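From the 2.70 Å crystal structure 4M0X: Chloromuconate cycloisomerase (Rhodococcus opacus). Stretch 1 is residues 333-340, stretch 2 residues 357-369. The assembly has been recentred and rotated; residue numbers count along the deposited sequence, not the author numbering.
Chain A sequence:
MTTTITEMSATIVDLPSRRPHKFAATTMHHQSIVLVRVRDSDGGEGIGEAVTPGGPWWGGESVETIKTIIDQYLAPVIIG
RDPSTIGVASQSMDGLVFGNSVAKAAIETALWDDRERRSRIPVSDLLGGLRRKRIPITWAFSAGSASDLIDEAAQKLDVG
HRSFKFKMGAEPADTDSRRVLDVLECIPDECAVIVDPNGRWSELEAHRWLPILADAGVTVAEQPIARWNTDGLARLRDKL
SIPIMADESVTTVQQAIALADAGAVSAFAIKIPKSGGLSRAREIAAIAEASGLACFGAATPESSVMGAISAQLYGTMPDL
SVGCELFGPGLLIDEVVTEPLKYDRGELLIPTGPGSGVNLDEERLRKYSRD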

# COMPACT_ATOMS: atom_id res chain seq x y z
N ILE A 333 -27.17 32.50 31.13
CA ILE A 333 -28.14 33.51 31.59
C ILE A 333 -27.58 34.92 31.55
O ILE A 333 -28.36 35.86 31.50
N ASP A 334 -26.27 35.07 31.51
CA ASP A 334 -25.68 36.39 31.32
C ASP A 334 -24.28 36.29 30.70
O ASP A 334 -23.69 35.22 30.69
N GLU A 335 -23.76 37.41 30.20
CA GLU A 335 -22.58 37.43 29.33
C GLU A 335 -21.71 38.67 29.55
O GLU A 335 -22.05 39.51 30.36
N VAL A 336 -20.58 38.79 28.87
CA VAL A 336 -19.82 40.06 28.94
C VAL A 336 -20.01 40.92 27.68
O VAL A 336 -19.29 41.87 27.46
N VAL A 337 -21.02 40.60 26.88
CA VAL A 337 -21.31 41.46 25.72
C VAL A 337 -22.55 42.29 25.94
O VAL A 337 -23.33 42.01 26.82
N THR A 338 -22.70 43.35 25.16
CA THR A 338 -23.91 44.13 25.25
C THR A 338 -25.13 43.44 24.58
O THR A 338 -26.24 43.68 24.97
N GLU A 339 -24.88 42.60 23.57
CA GLU A 339 -25.92 41.91 22.82
C GLU A 339 -25.45 40.50 22.47
O GLU A 339 -24.63 40.33 21.58
N PRO A 340 -25.96 39.48 23.20
CA PRO A 340 -25.59 38.09 22.95
C PRO A 340 -26.11 37.60 21.60
O PRO A 340 -26.77 38.36 20.89
N GLY A 357 -18.57 41.48 15.75
CA GLY A 357 -20.00 41.81 15.79
C GLY A 357 -20.68 41.96 17.14
O GLY A 357 -21.86 42.20 17.19
N VAL A 358 -19.94 41.79 18.23
CA VAL A 358 -20.45 41.97 19.60
C VAL A 358 -19.48 42.87 20.33
O VAL A 358 -18.31 42.88 19.99
N ASN A 359 -19.97 43.59 21.34
CA ASN A 359 -19.17 44.56 22.07
C ASN A 359 -19.08 44.25 23.55
O ASN A 359 -19.99 43.64 24.10
N LEU A 360 -17.97 44.61 24.19
CA LEU A 360 -17.91 44.48 25.64
C LEU A 360 -19.02 45.23 26.40
O LEU A 360 -19.43 46.32 26.04
N ASP A 361 -19.47 44.62 27.48
CA ASP A 361 -20.17 45.37 28.49
C ASP A 361 -19.29 45.38 29.72
O ASP A 361 -19.18 44.38 30.43
N GLU A 362 -18.68 46.52 30.00
CA GLU A 362 -17.64 46.57 31.02
C GLU A 362 -18.16 46.40 32.45
O GLU A 362 -17.43 46.00 33.35
N GLU A 363 -19.43 46.65 32.64
CA GLU A 363 -20.03 46.41 33.93
C GLU A 363 -20.20 44.92 34.14
O GLU A 363 -19.83 44.39 35.21
N ARG A 364 -20.72 44.23 33.13
CA ARG A 364 -20.84 42.77 33.20
C ARG A 364 -19.48 42.08 33.35
O ARG A 364 -19.35 41.13 34.12
N LEU A 365 -18.49 42.55 32.60
CA LEU A 365 -17.17 42.00 32.72
C LEU A 365 -16.71 42.11 34.18
O LEU A 365 -16.23 41.12 34.77
N ARG A 366 -16.88 43.29 34.78
CA ARG A 366 -16.42 43.52 36.14
C ARG A 366 -17.19 42.59 37.02
O ARG A 366 -16.59 41.87 37.80
N LYS A 367 -18.52 42.57 36.83
CA LYS A 367 -19.48 41.83 37.68
C LYS A 367 -19.16 40.37 37.70
O LYS A 367 -19.26 39.75 38.76
N TYR A 368 -18.78 39.81 36.55
CA TYR A 368 -18.53 38.38 36.47
C TYR A 368 -17.07 38.00 36.41
O TYR A 368 -16.77 36.82 36.21
N SER A 369 -16.16 38.95 36.63
CA SER A 369 -14.75 38.58 36.80
C SER A 369 -14.60 37.69 38.01
O SER A 369 -15.31 37.86 39.00

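The most unusual feature of this contact is the way one carboxylate, that of Asp 334, is divided between two side chains four residues apart, Arg 364 and Tyr 368. Its CA-to-CB bond points toward the second stretch, and with chi1 in the t well OD1 forms a salt bridge to Arg 364 NH1 at 2.6 Å, while OD2 accepts a hydrogen bond from Tyr 368 OH at 2.9 Å. OD1 also accepts from the backbone of its neighbour, Glu 335 N to Asp 334 OD1 being 2.6 Å, so that OD1 is shared between Arg 364 NH1 and the Glu 335 amide. Arg 364 and Tyr 368, both with chi1 m, both point toward the first stretch, so a single acid can reach both.

The guanidinium of Arg 364 offers several N-H groups, and so meets a second acid through NE. Its NE lies 3.0 Å from Asp 361 OD2 in a salt bridge within the second stretch. Asp 361, chi1 t, is the N-cap: its OD1 accepts from Arg 364 N at 2.9 Å and, in a weak bond, from Glu 363 N at 2.9 Å. Aspartate suits this place because its short carboxylate can fold back onto amides left free at the start of a helix.

Beside this polar cluster the backbones form a single bridge, Val 337 with Leu 360. Asp 361 N donates to Val 336 O at 2.8 Å, and Thr 338 N donates to Asn 359 O at 2.9 Å. Apolar side chains pack beside the bridge. Val 336, chi1 m, sets CG1 4.2 Å from Leu 365 CB and CG2 3.9 Å from Leu 360 CD2. Leu 360 leaves its backbone pointing away, but its end comes nearer; its chi1, at -100°, lies between wells, with chi2 t. Leu 365 has chi1 t and chi2 p. Val 337, also m, brings CG1 to 3.7 Å from Val 358 CB. Val 358 is m as well and points toward the first stretch, its CG1 lying 3.3 Å from Glu 339 O. Valine, branched at CB, brings its methyls close to the neighbouring chain without a long side chain.

At the exposed margin a water joins the two stretches. It accepts from Glu 339 N at 2.7 Å and from Asn 359 N at 2.8 Å, and it hydrogen-bonds Thr 338 OG1 at 2.7 Å. Threonine, chi1 p, suits this border: its hydroxyl meets the water while its methyl CG2 packs 3.8 Å from Asp 361 CB.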

# COMPACT_ATOMS: atom_id res chain seq x y z
CB ILE A 333 -28.87 33.23 32.93
CG1 ILE A 333 -27.90 32.92 34.05
CG2 ILE A 333 -29.86 32.08 32.80
CD1 ILE A 333 -27.94 31.47 34.50
CB ASP A 334 -25.62 37.13 32.64
CG ASP A 334 -25.58 38.65 32.48
OD1 ASP A 334 -25.20 39.19 31.42
OD2 ASP A 334 -25.92 39.31 33.48
CB GLU A 335 -23.00 37.32 27.86
CG GLU A 335 -23.86 36.10 27.56
CD GLU A 335 -23.60 35.45 26.20
OE1 GLU A 335 -22.39 35.42 25.76
OE2 GLU A 335 -24.60 34.95 25.59
CB VAL A 336 -18.33 39.91 29.36
CG1 VAL A 336 -18.23 39.19 30.70
CG2 VAL A 336 -17.48 39.21 28.32
CB VAL A 337 -21.36 40.69 24.37
CG1 VAL A 337 -19.96 40.21 24.00
CG2 VAL A 337 -22.35 39.54 24.38
CB THR A 338 -23.70 45.52 24.66
OG1 THR A 338 -23.20 45.40 23.32
CG2 THR A 338 -22.73 46.30 25.50
CB GLU A 339 -26.24 42.66 21.53
CG GLU A 339 -27.02 43.94 21.75
CD GLU A 339 -26.97 44.86 20.54
OE1 GLU A 339 -27.05 44.37 19.39
OE2 GLU A 339 -26.87 46.10 20.76
CB PRO A 340 -26.29 37.35 24.10
CG PRO A 340 -27.48 38.21 24.43
CD PRO A 340 -26.90 39.60 24.33
CB VAL A 358 -20.54 40.65 20.40
CG1 VAL A 358 -21.75 39.83 19.95
CG2 VAL A 358 -19.25 39.86 20.28
CB ASN A 359 -19.77 45.93 21.88
CG ASN A 359 -19.61 46.43 20.45
OD1 ASN A 359 -20.59 46.52 19.71
ND2 ASN A 359 -18.37 46.73 20.05
CB LEU A 360 -16.59 44.98 26.17
CG LEU A 360 -15.62 43.86 26.47
CD1 LEU A 360 -14.45 44.45 27.23
CD2 LEU A 360 -16.28 42.72 27.25
CB ASP A 361 -21.52 44.73 28.79
CG ASP A 361 -22.26 45.43 29.92
OD1 ASP A 361 -21.62 45.86 30.91
OD2 ASP A 361 -23.51 45.51 29.81
CB GLU A 362 -16.78 47.81 30.84
CG GLU A 362 -15.88 47.68 29.63
CD GLU A 362 -14.67 48.57 29.70
OE1 GLU A 362 -13.80 48.34 30.58
OE2 GLU A 362 -14.58 49.50 28.86
CB GLU A 363 -21.36 47.17 34.09
CG GLU A 363 -22.14 46.85 35.36
CD GLU A 363 -21.36 47.04 36.65
OE1 GLU A 363 -20.26 47.66 36.65
OE2 GLU A 363 -21.86 46.55 37.69
CB ARG A 364 -21.56 42.24 31.98
CG ARG A 364 -23.04 42.19 32.11
CD ARG A 364 -23.60 42.47 30.74
NE ARG A 364 -24.93 43.04 30.84
CZ ARG A 364 -26.02 42.39 30.49
NH1 ARG A 364 -25.89 41.17 29.96
NH2 ARG A 364 -27.21 42.96 30.62
CB LEU A 365 -16.15 42.68 31.79
CG LEU A 365 -14.70 42.29 32.11
CD1 LEU A 365 -14.45 40.79 31.96
CD2 LEU A 365 -13.69 43.07 31.29
CB ARG A 366 -16.65 44.97 36.55
CG ARG A 366 -16.24 45.30 37.96
CD ARG A 366 -16.77 46.67 38.38
NE ARG A 366 -18.22 46.66 38.62
CZ ARG A 366 -18.84 45.94 39.56
NH1 ARG A 366 -18.15 45.14 40.37
NH2 ARG A 366 -20.16 46.02 39.70
CB LYS A 367 -20.94 42.02 37.22
CG LYS A 367 -21.98 41.61 38.25
CD LYS A 367 -23.20 40.91 37.66
CE LYS A 367 -24.45 41.79 37.61
NZ LYS A 367 -25.65 40.93 37.67
CB TYR A 368 -19.31 37.75 35.32
CG TYR A 368 -20.81 37.80 35.46
CD1 TYR A 368 -21.47 37.06 36.44
CD2 TYR A 368 -21.59 38.58 34.59
CE1 TYR A 368 -22.86 37.10 36.56
CE2 TYR A 368 -22.98 38.63 34.69
CZ TYR A 368 -23.62 37.87 35.67
OH TYR A 368 -25.01 37.90 35.79
CB SER A 369 -13.88 39.80 36.98
OG SER A 369 -13.74 40.46 35.74
O HOH W 1 -22.65 43.10 22.05